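Hypothetical protein, GDSL-like Lipase/Acylhydrolase family protein (Bacteroides uniformis, PDB 4M8K) probably acts as an esterase or acylhydrolase of the GDSL-like lipase family, its natural substrate not being established. Local coordinates at residues N55-V60 with P206-M211; G84-H89 with T121-A126; G127-A132 with L143-P148; H197-Q202 with Q212-Q217. One frame throughout, in Å; residues are numbered along the deposited sequence.

Interaction 1. Residues N55-V60 with P206-M211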
loop_
_atom_site.group_PDB
_atom_site.type_symbol
_atom_site.label_atom_id
_atom_site.label_comp_id
_atom_site.label_asym_id
_atom_site.label_seq_id
_atom_site.Cartn_x
_atom_site.Cartn_y
_atom_site.Cartn_z
ATOM N N ASN A 55 2.492 -19.167 -8.134
ATOM C CA ASN A 55 1.382 -18.332 -7.806
ATOM C C ASN A 55 0.632 -18.129 -9.125
ATOM O O ASN A 55 1.250 -17.941 -10.192
ATOM C CB ASN A 55 1.866 -16.978 -7.216
ATOM C CG ASN A 55 0.729 -15.979 -6.945
ATOM O OD1 ASN A 55 0.012 -15.555 -7.868
ATOM N ND2 ASN A 55 0.578 -15.568 -5.672
ATOM N N ASP A 56 -0.687 -18.201 -9.067
ATOM C CA ASP A 56 -1.470 -18.357 -10.285
ATOM C C ASP A 56 -1.878 -17.058 -10.919
ATOM O O ASP A 56 -2.600 -17.069 -11.920
ATOM C CB ASP A 56 -2.709 -19.191 -10.007
ATOM C CG ASP A 56 -3.665 -18.551 -9.018
ATOM O OD1 ASP A 56 -3.408 -17.437 -8.512
ATOM O OD2 ASP A 56 -4.674 -19.236 -8.663
ATOM N N VAL A 57 -1.440 -15.913 -10.372
ATOM C CA VAL A 57 -1.717 -14.632 -11.023
ATOM C C VAL A 57 -0.786 -14.418 -12.218
ATOM O O VAL A 57 0.392 -14.284 -12.014
ATOM C CB VAL A 57 -1.587 -13.444 -10.042
ATOM C CG1 VAL A 57 -1.708 -12.153 -10.770
ATOM C CG2 VAL A 57 -2.655 -13.554 -8.989
ATOM N N THR A 58 -1.322 -14.450 -13.456
ATOM C CA THR A 58 -0.506 -14.272 -14.669
ATOM C C THR A 58 -0.837 -12.992 -15.514
ATOM O O THR A 58 -0.103 -12.633 -16.411
ATOM C CB THR A 58 -0.604 -15.525 -15.584
ATOM O OG1 THR A 58 -1.914 -15.639 -16.147
ATOM C CG2 THR A 58 -0.342 -16.819 -14.822
ATOM N N LYS A 59 -1.917 -12.301 -15.198
ATOM C CA LYS A 59 -2.411 -11.176 -15.984
ATOM C C LYS A 59 -2.729 -9.998 -15.095
ATOM O O LYS A 59 -3.256 -10.175 -13.999
ATOM C CB LYS A 59 -3.703 -11.559 -16.704
ATOM C CG LYS A 59 -3.519 -12.612 -17.781
ATOM C CD LYS A 59 -4.860 -12.969 -18.414
ATOM C CE LYS A 59 -4.996 -14.445 -18.712
ATOM N NZ LYS A 59 -5.871 -14.674 -19.894
ATOM N N VAL A 60 -2.447 -8.783 -15.575
ATOM C CA VAL A 60 -2.697 -7.581 -14.766
ATOM C C VAL A 60 -4.143 -7.458 -14.376
ATOM O O VAL A 60 -4.452 -6.853 -13.354
ATOM C CB VAL A 60 -2.205 -6.301 -15.487
ATOM C CG1 VAL A 60 -3.047 -6.031 -16.750
ATOM C CG2 VAL A 60 -2.217 -5.108 -14.560
ATOM N N PRO A 206 -0.900 -12.672 -2.768
ATOM C CA PRO A 206 -2.253 -13.134 -3.145
ATOM C C PRO A 206 -2.309 -13.865 -4.479
ATOM O O PRO A 206 -1.551 -13.553 -5.422
ATOM C CB PRO A 206 -3.055 -11.846 -3.202
ATOM C CG PRO A 206 -2.356 -10.914 -2.253
ATOM C CD PRO A 206 -0.879 -11.239 -2.450
ATOM N N SER A 207 -3.172 -14.876 -4.488
ATOM C CA SER A 207 -3.549 -15.662 -5.628
ATOM C C SER A 207 -4.627 -14.915 -6.368
ATOM O O SER A 207 -5.071 -13.848 -5.938
ATOM C CB SER A 207 -4.100 -17.026 -5.158
ATOM O OG SER A 207 -5.307 -16.860 -4.423
ATOM N N VAL A 208 -5.082 -15.491 -7.456
ATOM C CA VAL A 208 -6.160 -14.909 -8.219
ATOM C C VAL A 208 -7.371 -14.744 -7.320
ATOM O O VAL A 208 -7.970 -13.680 -7.274
ATOM C CB VAL A 208 -6.506 -15.770 -9.429
ATOM C CG1 VAL A 208 -7.875 -15.360 -10.036
ATOM C CG2 VAL A 208 -5.432 -15.633 -10.484
ATOM N N GLN A 209 -7.699 -15.810 -6.583
ATOM C CA GLN A 209 -8.754 -15.734 -5.564
ATOM C C GLN A 209 -8.512 -14.653 -4.479
ATOM O O GLN A 209 -9.423 -13.874 -4.118
ATOM C CB GLN A 209 -8.914 -17.109 -4.902
ATOM C CG GLN A 209 -9.894 -17.096 -3.745
ATOM C CD GLN A 209 -10.003 -18.431 -3.034
ATOM O OE1 GLN A 209 -9.254 -19.386 -3.304
ATOM N NE2 GLN A 209 -10.911 -18.486 -2.080
ATOM N N GLY A 210 -7.310 -14.636 -3.917
ATOM C CA GLY A 210 -6.948 -13.638 -2.927
ATOM C C GLY A 210 -7.098 -12.206 -3.449
ATOM O O GLY A 210 -7.597 -11.322 -2.722
HETATM N N MSE A 211 -6.697 -11.980 -4.691
HETATM C CA MSE A 211 -6.826 -10.653 -5.310
HETATM C C MSE A 211 -8.278 -10.227 -5.402
HETATM O O MSE A 211 -8.595 -9.042 -5.177
HETATM C CB MSE A 211 -6.231 -10.628 -6.712
HETATM C CG MSE A 211 -4.755 -10.749 -6.799
HETATM SE SE MSE A 211 -3.804 -9.257 -5.914
HETATM C CE MSE A 211 -1.999 -9.631 -6.596
HETATM O O HOH W 1 -6.624 -18.511 -7.010
#

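Interaction 2. Residues G84-H89 with T121-A126. With ACT (acetate ion), chain C.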
loop_
_atom_site.group_PDB
_atom_site.type_symbol
_atom_site.label_atom_id
_atom_site.label_comp_id
_atom_site.label_asym_id
_atom_site.label_seq_id
_atom_site.Cartn_x
_atom_site.Cartn_y
_atom_site.Cartn_z
ATOM N N GLY A 84 9.047 -5.790 -1.980
ATOM C CA GLY A 84 9.945 -5.867 -0.856
ATOM C C GLY A 84 10.027 -4.568 -0.075
ATOM O O GLY A 84 10.574 -4.547 1.043
ATOM N N SER A 85 9.439 -3.489 -0.591
ATOM C CA SER A 85 9.619 -2.177 0.083
ATOM C C SER A 85 8.826 -2.076 1.407
ATOM O O SER A 85 7.721 -2.608 1.557
ATOM C CB SER A 85 9.231 -0.976 -0.795
ATOM O OG SER A 85 7.841 -1.006 -1.134
ATOM N N THR A 86 9.475 -1.446 2.373
ATOM C CA THR A 86 8.994 -1.265 3.719
ATOM C C THR A 86 8.439 0.118 3.926
ATOM O O THR A 86 8.790 1.057 3.231
ATOM C CB THR A 86 10.162 -1.409 4.731
ATOM O OG1 THR A 86 11.264 -0.665 4.244
ATOM C CG2 THR A 86 10.556 -2.858 4.905
ATOM N N VAL A 87 7.578 0.269 4.918
ATOM C CA VAL A 87 7.155 1.588 5.317
ATOM C C VAL A 87 8.305 2.384 5.925
ATOM O O VAL A 87 8.504 3.552 5.586
ATOM C CB VAL A 87 6.039 1.481 6.351
ATOM C CG1 VAL A 87 5.739 2.831 6.981
ATOM C CG2 VAL A 87 4.802 0.891 5.691
ATOM N N CYS A 88 9.031 1.773 6.868
ATOM C CA CYS A 88 10.134 2.412 7.539
ATOM C C CYS A 88 11.444 2.208 6.733
ATOM O O CYS A 88 11.472 1.410 5.753
ATOM C CB CYS A 88 10.290 1.919 9.006
ATOM S SG CYS A 88 10.963 0.262 9.182
ATOM N N HIS A 89 12.523 2.871 7.171
ATOM C CA HIS A 89 13.816 2.774 6.450
ATOM C C HIS A 89 14.605 1.510 6.728
ATOM O O HIS A 89 15.632 1.302 6.111
ATOM C CB HIS A 89 14.699 3.953 6.775
ATOM C CG HIS A 89 14.141 5.277 6.374
ATOM N ND1 HIS A 89 13.596 5.519 5.140
ATOM C CD2 HIS A 89 14.106 6.456 7.041
ATOM C CE1 HIS A 89 13.247 6.784 5.053
ATOM N NE2 HIS A 89 13.566 7.383 6.185
ATOM N N THR A 121 3.625 -5.239 5.256
ATOM C CA THR A 121 4.028 -6.657 5.172
ATOM C C THR A 121 5.555 -6.856 5.295
ATOM O O THR A 121 6.034 -7.708 6.033
ATOM C CB THR A 121 3.478 -7.310 3.891
ATOM O OG1 THR A 121 2.063 -7.303 3.928
ATOM C CG2 THR A 121 3.956 -8.750 3.799
ATOM N N ASN A 122 6.329 -6.074 4.573
ATOM C CA ASN A 122 7.762 -6.218 4.633
ATOM C C ASN A 122 8.346 -5.753 5.984
ATOM O O ASN A 122 9.302 -6.355 6.482
ATOM C CB ASN A 122 8.405 -5.491 3.465
ATOM C CG ASN A 122 8.103 -6.180 2.137
ATOM O OD1 ASN A 122 8.436 -7.360 1.940
ATOM N ND2 ASN A 122 7.462 -5.457 1.241
ATOM N N ASP A 123 7.759 -4.724 6.585
ATOM C CA ASP A 123 8.200 -4.319 7.931
ATOM C C ASP A 123 8.032 -5.487 8.894
ATOM O O ASP A 123 8.922 -5.774 9.717
ATOM C CB ASP A 123 7.442 -3.090 8.432
ATOM C CG ASP A 123 7.551 -1.910 7.463
ATOM O OD1 ASP A 123 6.937 -2.000 6.356
ATOM O OD2 ASP A 123 8.296 -0.906 7.757
ATOM N N SER A 124 6.914 -6.208 8.760
ATOM C CA SER A 124 6.647 -7.395 9.586
ATOM C C SER A 124 7.594 -8.532 9.266
ATOM O O SER A 124 8.252 -9.067 10.150
ATOM C CB SER A 124 5.212 -7.826 9.414
ATOM O OG SER A 124 4.851 -8.786 10.381
ATOM N N TRP A 125 7.676 -8.907 7.995
ATOM C CA TRP A 125 8.510 -10.034 7.629
ATOM C C TRP A 125 9.982 -9.772 7.860
ATOM O O TRP A 125 10.696 -10.692 8.182
ATOM C CB TRP A 125 8.336 -10.372 6.196
ATOM C CG TRP A 125 7.015 -10.933 5.812
ATOM C CD1 TRP A 125 6.007 -11.327 6.617
ATOM C CD2 TRP A 125 6.615 -11.256 4.473
ATOM N NE1 TRP A 125 4.962 -11.839 5.871
ATOM C CE2 TRP A 125 5.315 -11.807 4.545
ATOM C CE3 TRP A 125 7.209 -11.083 3.221
ATOM C CZ2 TRP A 125 4.599 -12.189 3.399
ATOM C CZ3 TRP A 125 6.501 -11.472 2.069
ATOM C CH2 TRP A 125 5.224 -12.051 2.177
ATOM N N ALA A 126 10.441 -8.527 7.715
ATOM C CA ALA A 126 11.862 -8.245 7.957
ATOM C C ALA A 126 12.235 -8.030 9.419
ATOM O O ALA A 126 13.422 -7.969 9.732
ATOM C CB ALA A 126 12.306 -7.029 7.143
HETATM C C ACT C . 6.328 -7.986 -0.688
HETATM O O ACT C . 6.748 -8.929 -1.378
HETATM O OXT ACT C . 6.666 -6.834 -0.963
HETATM C CH3 ACT C . 5.392 -8.199 0.463
HETATM O O HOH W 2 5.366 -3.492 2.905
#

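Interaction 3. Residues G127-A132 with L143-P148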
loop_
_atom_site.group_PDB
_atom_site.type_symbol
_atom_site.label_atom_id
_atom_site.label_comp_id
_atom_site.label_asym_id
_atom_site.label_seq_id
_atom_site.Cartn_x
_atom_site.Cartn_y
_atom_site.Cartn_z
ATOM N N GLY A 127 11.249 -7.940 10.309
ATOM C CA GLY A 127 11.536 -7.771 11.706
ATOM C C GLY A 127 12.081 -6.388 12.020
ATOM O O GLY A 127 12.914 -6.231 12.880
ATOM N N ALA A 128 11.589 -5.376 11.323
ATOM C CA ALA A 128 12.032 -4.015 11.549
ATOM C C ALA A 128 11.630 -3.623 12.951
ATOM O O ALA A 128 10.613 -4.090 13.443
ATOM C CB ALA A 128 11.431 -3.059 10.509
ATOM N N PRO A 129 12.461 -2.797 13.609
ATOM C CA PRO A 129 12.156 -2.373 14.973
ATOM C C PRO A 129 10.869 -1.610 15.009
ATOM O O PRO A 129 10.573 -0.871 14.066
ATOM C CB PRO A 129 13.339 -1.483 15.353
ATOM C CG PRO A 129 14.023 -1.117 14.078
ATOM C CD PRO A 129 13.715 -2.203 13.108
ATOM N N ILE A 130 10.077 -1.795 16.057
ATOM C CA ILE A 130 8.759 -1.174 16.132
ATOM C C ILE A 130 8.796 0.267 16.595
ATOM O O ILE A 130 7.991 1.112 16.151
ATOM C CB ILE A 130 7.843 -1.995 17.054
ATOM C CG1 ILE A 130 7.590 -3.342 16.425
ATOM C CG2 ILE A 130 6.508 -1.309 17.257
ATOM C CD1 ILE A 130 6.745 -3.299 15.168
ATOM N N GLY A 131 9.700 0.525 17.533
ATOM C CA GLY A 131 9.874 1.857 18.082
ATOM C C GLY A 131 8.669 2.348 18.854
ATOM O O GLY A 131 7.868 1.540 19.318
ATOM N N ALA A 132 8.539 3.670 18.935
ATOM C CA ALA A 132 7.483 4.336 19.712
ATOM C C ALA A 132 6.530 5.105 18.823
ATOM O O ALA A 132 6.911 5.628 17.762
ATOM C CB ALA A 132 8.112 5.275 20.721
ATOM N N LEU A 143 13.112 7.246 12.003
ATOM C CA LEU A 143 12.276 6.707 10.940
ATOM C C LEU A 143 12.720 5.325 10.440
ATOM O O LEU A 143 12.071 4.780 9.557
ATOM C CB LEU A 143 12.162 7.710 9.796
ATOM C CG LEU A 143 11.399 8.989 10.102
ATOM C CD1 LEU A 143 11.550 9.991 8.975
ATOM C CD2 LEU A 143 9.944 8.685 10.331
ATOM N N TYR A 144 13.807 4.800 11.012
ATOM C CA TYR A 144 14.211 3.378 10.890
ATOM C C TYR A 144 13.245 2.469 11.643
ATOM O O TYR A 144 13.242 1.279 11.424
ATOM C CB TYR A 144 15.685 3.171 11.359
ATOM C CG TYR A 144 16.669 3.587 10.319
ATOM C CD1 TYR A 144 17.062 2.679 9.347
ATOM C CD2 TYR A 144 17.200 4.875 10.273
ATOM C CE1 TYR A 144 17.911 3.055 8.352
ATOM C CE2 TYR A 144 18.050 5.266 9.250
ATOM C CZ TYR A 144 18.413 4.339 8.311
ATOM O OH TYR A 144 19.284 4.688 7.321
ATOM N N SER A 145 12.408 3.022 12.534
ATOM C CA SER A 145 11.458 2.220 13.263
ATOM C C SER A 145 10.022 2.309 12.658
ATOM O O SER A 145 9.643 3.317 12.036
ATOM C CB SER A 145 11.426 2.646 14.741
ATOM O OG SER A 145 12.638 2.244 15.373
ATOM N N PHE A 146 9.239 1.272 12.873
ATOM C CA PHE A 146 7.928 1.205 12.220
ATOM C C PHE A 146 6.889 2.254 12.661
ATOM O O PHE A 146 6.228 2.943 11.816
ATOM C CB PHE A 146 7.311 -0.170 12.386
ATOM C CG PHE A 146 6.038 -0.311 11.603
ATOM C CD1 PHE A 146 6.098 -0.485 10.207
ATOM C CD2 PHE A 146 4.806 -0.176 12.198
ATOM C CE1 PHE A 146 4.960 -0.523 9.456
ATOM C CE2 PHE A 146 3.646 -0.286 11.431
ATOM C CZ PHE A 146 3.734 -0.444 10.059
ATOM N N ARG A 147 6.676 2.378 13.957
ATOM C CA ARG A 147 5.667 3.329 14.405
ATOM C C ARG A 147 5.974 4.787 14.008
ATOM O O ARG A 147 5.090 5.436 13.446
ATOM C CB ARG A 147 5.415 3.216 15.886
ATOM C CG ARG A 147 4.698 1.915 16.243
ATOM C CD ARG A 147 4.737 1.698 17.743
ATOM N NE ARG A 147 4.070 0.457 18.164
ATOM C CZ ARG A 147 4.210 -0.082 19.371
ATOM N NH1 ARG A 147 5.020 0.483 20.266
ATOM N NH2 ARG A 147 3.553 -1.191 19.700
ATOM N N PRO A 148 7.201 5.302 14.293
ATOM C CA PRO A 148 7.439 6.663 13.798
ATOM C C PRO A 148 7.264 6.800 12.268
ATOM O O PRO A 148 6.684 7.770 11.817
ATOM C CB PRO A 148 8.875 6.938 14.215
ATOM C CG PRO A 148 9.172 5.975 15.346
ATOM C CD PRO A 148 8.336 4.764 15.059
#

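Interaction 4. Residues H197-Q202 with Q212-Q217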
loop_
_atom_site.group_PDB
_atom_site.type_symbol
_atom_site.label_atom_id
_atom_site.label_comp_id
_atom_site.label_asym_id
_atom_site.label_seq_id
_atom_site.Cartn_x
_atom_site.Cartn_y
_atom_site.Cartn_z
ATOM N N HIS A 197 -9.074 -9.902 5.575
ATOM C CA HIS A 197 -9.202 -11.203 6.202
ATOM C C HIS A 197 -9.421 -12.278 5.132
ATOM O O HIS A 197 -9.990 -12.008 4.093
ATOM C CB HIS A 197 -10.370 -11.191 7.186
ATOM C CG HIS A 197 -11.677 -10.834 6.541
ATOM N ND1 HIS A 197 -12.554 -11.775 6.028
ATOM C CD2 HIS A 197 -12.264 -9.628 6.343
ATOM C CE1 HIS A 197 -13.601 -11.159 5.519
ATOM N NE2 HIS A 197 -13.446 -9.861 5.688
ATOM N N ASP A 198 -9.002 -13.498 5.414
ATOM C CA ASP A 198 -9.305 -14.630 4.531
ATOM C C ASP A 198 -8.829 -14.367 3.112
ATOM O O ASP A 198 -9.559 -14.529 2.144
ATOM C CB ASP A 198 -10.803 -14.917 4.590
ATOM C CG ASP A 198 -11.252 -15.175 6.011
ATOM O OD1 ASP A 198 -10.712 -16.125 6.606
ATOM O OD2 ASP A 198 -12.087 -14.413 6.538
ATOM N N ILE A 199 -7.579 -13.956 3.016
ATOM C CA ILE A 199 -6.938 -13.716 1.733
ATOM C C ILE A 199 -6.106 -14.942 1.316
ATOM O O ILE A 199 -5.091 -15.244 1.913
ATOM C CB ILE A 199 -6.047 -12.452 1.835
ATOM C CG1 ILE A 199 -6.839 -11.233 2.350
ATOM C CG2 ILE A 199 -5.452 -12.119 0.517
ATOM C CD1 ILE A 199 -8.089 -10.886 1.556
ATOM N N ASP A 200 -6.518 -15.599 0.242
ATOM C CA ASP A 200 -5.824 -16.745 -0.268
ATOM C C ASP A 200 -4.481 -16.314 -0.816
ATOM O O ASP A 200 -4.397 -15.385 -1.622
ATOM C CB ASP A 200 -6.645 -17.445 -1.357
ATOM C CG ASP A 200 -6.061 -18.765 -1.768
ATOM O OD1 ASP A 200 -6.143 -19.732 -0.955
ATOM O OD2 ASP A 200 -5.501 -18.861 -2.906
ATOM N N LYS A 201 -3.444 -16.976 -0.357
ATOM C CA LYS A 201 -2.106 -16.678 -0.809
ATOM C C LYS A 201 -1.366 -17.904 -1.340
ATOM O O LYS A 201 -1.536 -19.014 -0.881
ATOM C CB LYS A 201 -1.279 -16.033 0.276
ATOM C CG LYS A 201 -1.800 -14.660 0.781
ATOM C CD LYS A 201 -1.266 -14.262 2.171
ATOM C CE LYS A 201 -2.093 -13.109 2.741
ATOM N NZ LYS A 201 -1.678 -12.689 4.087
ATOM N N GLN A 202 -0.499 -17.640 -2.297
ATOM C CA GLN A 202 0.439 -18.624 -2.816
ATOM C C GLN A 202 1.794 -17.983 -2.819
ATOM O O GLN A 202 1.968 -16.899 -3.356
ATOM C CB GLN A 202 0.029 -19.016 -4.207
ATOM C CG GLN A 202 -1.341 -19.680 -4.197
ATOM C CD GLN A 202 -1.905 -19.925 -5.564
ATOM O OE1 GLN A 202 -1.353 -19.504 -6.551
ATOM N NE2 GLN A 202 -3.027 -20.627 -5.617
ATOM N N GLN A 212 -9.173 -11.176 -5.703
ATOM C CA GLN A 212 -10.600 -10.871 -5.744
ATOM C C GLN A 212 -11.126 -10.474 -4.398
ATOM O O GLN A 212 -11.931 -9.535 -4.278
ATOM C CB GLN A 212 -11.421 -12.047 -6.254
ATOM C CG GLN A 212 -11.103 -12.438 -7.695
ATOM C CD GLN A 212 -12.179 -13.328 -8.311
ATOM O OE1 GLN A 212 -13.169 -13.663 -7.669
ATOM N NE2 GLN A 212 -11.984 -13.707 -9.555
ATOM N N SER A 213 -10.680 -11.196 -3.379
ATOM C CA SER A 213 -11.106 -10.898 -2.004
ATOM C C SER A 213 -10.645 -9.515 -1.582
ATOM O O SER A 213 -11.400 -8.785 -0.892
ATOM C CB SER A 213 -10.599 -11.987 -1.043
ATOM O OG SER A 213 -11.116 -13.258 -1.421
ATOM N N ILE A 214 -9.403 -9.157 -1.936
ATOM C CA ILE A 214 -8.869 -7.814 -1.585
ATOM C C ILE A 214 -9.705 -6.721 -2.253
ATOM O O ILE A 214 -10.192 -5.801 -1.594
ATOM C CB ILE A 214 -7.388 -7.610 -1.941
ATOM C CG1 ILE A 214 -6.506 -8.562 -1.125
ATOM C CG2 ILE A 214 -7.002 -6.155 -1.703
ATOM C CD1 ILE A 214 -5.053 -8.616 -1.604
ATOM N N ASP A 215 -9.877 -6.853 -3.555
ATOM C CA ASP A 215 -10.790 -5.972 -4.344
ATOM C C ASP A 215 -12.110 -5.800 -3.631
ATOM O O ASP A 215 -12.504 -4.675 -3.303
ATOM C CB ASP A 215 -10.931 -6.552 -5.770
ATOM C CG ASP A 215 -12.070 -5.939 -6.608
ATOM O OD1 ASP A 215 -12.490 -4.800 -6.388
ATOM O OD2 ASP A 215 -12.546 -6.692 -7.477
ATOM N N ALA A 216 -12.766 -6.920 -3.303
ATOM C CA ALA A 216 -14.089 -6.852 -2.709
ATOM C C ALA A 216 -14.054 -6.182 -1.346
ATOM O O ALA A 216 -14.901 -5.348 -1.075
ATOM C CB ALA A 216 -14.760 -8.230 -2.607
ATOM N N GLN A 217 -13.063 -6.513 -0.521
ATOM C CA GLN A 217 -12.987 -5.942 0.807
ATOM C C GLN A 217 -12.635 -4.450 0.805
ATOM O O GLN A 217 -13.140 -3.706 1.639
ATOM C CB GLN A 217 -11.995 -6.734 1.684
ATOM C CG GLN A 217 -12.598 -8.039 2.149
ATOM C CD GLN A 217 -11.607 -8.942 2.844
ATOM O OE1 GLN A 217 -10.794 -8.499 3.670
ATOM N NE2 GLN A 217 -11.678 -10.237 2.521
HETATM O O HOH W 3 -9.205 -15.306 -0.819
#

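Interaction 1. Residues N55-V60 with P206-M211
Asp56 turns its carboxylate toward the start of helix 208-222 because CG sits between the backbone N and the carbonyl carbon (chi1 63°). In Asn55, one residue earlier, CG instead lies trans to the backbone N (chi1 175°), and the amide extends to Pro206. Asp56 OD1 accepts from Val208 N at 2.8 Å, on the syn side and 22° out of the carboxylate plane. The other oxygen works through water: Asp56 OD2 receives a hydrogen bond from a water that in turn accepts the N-H of Gln209. The next amide of this first turn, Gly210 N, is capped from within by Ser207 OG at 3.0 Å, and that N-cap hydroxyl is also bound to Asp200. Asn55 uses both ends of its amide. Asn55 ND2 donates to Pro206 O at 2.9 Å, the oxygen lying in the plane of the asparagine amide while the nitrogen stands above the carbonyl plane of the proline. Asn55 OD1 accepts from Val57 N at 2.9 Å, closing an Asx turn. Pro206 O is also bound by Tyr46 OH, and Asn55 ND2 also reaches Gln202 O. Inside this polar frame Val57 presses its CG2 branch against Val208 CG2 at 3.8 Å, and Met211 CG lies 4.1 Å from Val57 CG2. Three successive amides at the helix start are thus answered, by a carboxylate, a water and a serine; the Asp56 carboxylate is probably stabilised by the amides of the helix start, and its bonds tie the 55-60 loop to helix 208-222.

Interaction 2. Residues G84-H89 with T121-A126
Asn122 leans from helix 121-126 onto the 84-89 loop, and its side chain can be read outward. Asn122 CB rests 3.7 Å from Thr86 CG2 and close to the carbonyls of Gly84 and Ser85. With CG trans to the carbonyl carbon (chi1 -69°), the amide lies over the Gly84 peptide. At the tip OD1 accepts from the hydroxyl of Tyr92, while Asn122 ND2 donates twice: to Ser85 O at 2.9 Å, coming from above that carbonyl's plane, and to OXT of the bound acetate at 2.7 Å. Gly84 N grips the same OXT at 2.8 Å. The acetate, probably from the crystallisation liquor, is also held by Ser29 and His205. Next door, Asp123 bridges two successive loop amides: OD1 takes Val87 N at 2.8 Å and OD2 takes Cys88 N at 2.9 Å, each through its syn lone pair, which fixes the carboxylate's rotation. Two N-H groups converging on one acetate oxygen, beside a serine and a histidine, are consistent with the oxyanion hole of GDSL hydrolases; Tyr92 orients the Asn122 amide, and Asp123 pins the loop that carries Gly84.

Interaction 3. Residues G127-A132 with L143-P148
Ile130 and Pro129 accept the first amides of helix 146-160 with their backbone carbonyls: this is a loop-to-helix-end contact near the surface, where the chain leaving helix 121-126 passes the beginning of the following helix. Pro129 O accepts Phe146 N at 2.8 Å, in the carbonyl plane, and Ile130 O accepts Arg147 N at 2.9 Å. Ser145 holds the N-cap position, yet its side chain makes no capping bond, and OG lies beside the Pro129 ring instead. Gly131 follows with positive phi and passes tightly over Ser145, its CA 3.8 Å from Ser145 CB; a beta carbon at that position would run into the serine. Ala132 O then comes down on the proline ring, 3.2 Å from Pro148 CD. Arg147, extended from CG to NE, passes at a slant across Ile130. With Ile130 CG2 anti to the backbone N, that methyl lies over one face of the guanidinium, toward its rim and only 3.1 Å from Arg147 NE. The polar grip of the group is mainly elsewhere: Arg147 NE donates to Ser181 OG on helix 176-189, while Arg147 NH1 makes a weak bond to Gly131 O at 3.2 Å. Putting an alanine in place of Arg147 would probably uncover the Ile130 methyl and leave Ser181 without this donor. The contact thus relies on two loop carbonyls taking the first amides of the helix, whose N-H groups have no acceptor earlier in the helix itself, while the flat face of the guanidinium takes the Ile130 methyl.

Interaction 4. Residues H197-Q202 with Q212-Q217
His197 is extended and Asp198 next to it takes a left-handed conformation (phi 56°), so the chain kinks just after strand 192-195, an outermost strand of the parallel sheet in this alpha/beta GDSL hydrolase fold. Residues 212-217 are regular helix, part of helix 208-222, and Ile199 and Ser213 mark the closest approach of the two backbones. Gln217 reaches over from the helix and clasps the peptide groups of His197: its OE1 accepts His197 N at 2.9 Å on a lone pair, and its NE2 donates to His197 O at 2.9 Å along a nearly straight bond. The amide also lies against the imidazole. CG of His197 stands between the backbone N and the carbonyl carbon (chi1 58°), bringing the ring over Gln217, with ring and amide planes 15° apart and Gln217 NE2 above the centre of the imidazole. His197 ND1 donates to Asp198 OD2 at 2.7 Å, which holds the ring's rotation from its edge, while Gln217 covers a face. With an alanine in the position of Gln217, the N-H and carbonyl of His197 would probably lose this mate and the ring its stacked partner. Deeper in, Ile199 CD1 packs at 3.8 Å from Ser213 CB and at 3.9 Å from Ile214 CG1. A water bridges the segments beside this packing: it donates to Asp198 O, accepts from Asp200 N and sits 2.9 Å from Ser213 OG.

Interaction 2 is the buried one, with six of its seven touching residues inside, and holds the acetate; the other three are partly buried. Interactions 1 and 4 both use helix 208-222 and touch through Ser207 with Asp200 and Asp56 with Gln202, but the first answers the helix start with a carboxylate, a water and a serine, the asparagine binding the strand carbonyl before it, while the second clasps a backbone by a glutamine amide. Interactions 2 and 3 join at helices 121-126 and 146-160: side-chain acceptors and donors serve the loop in 2, loop carbonyls serve the helix in 3. Interactions 1 and 3 lie on opposite sides of the chain's centre, about 31 Å apart between centres.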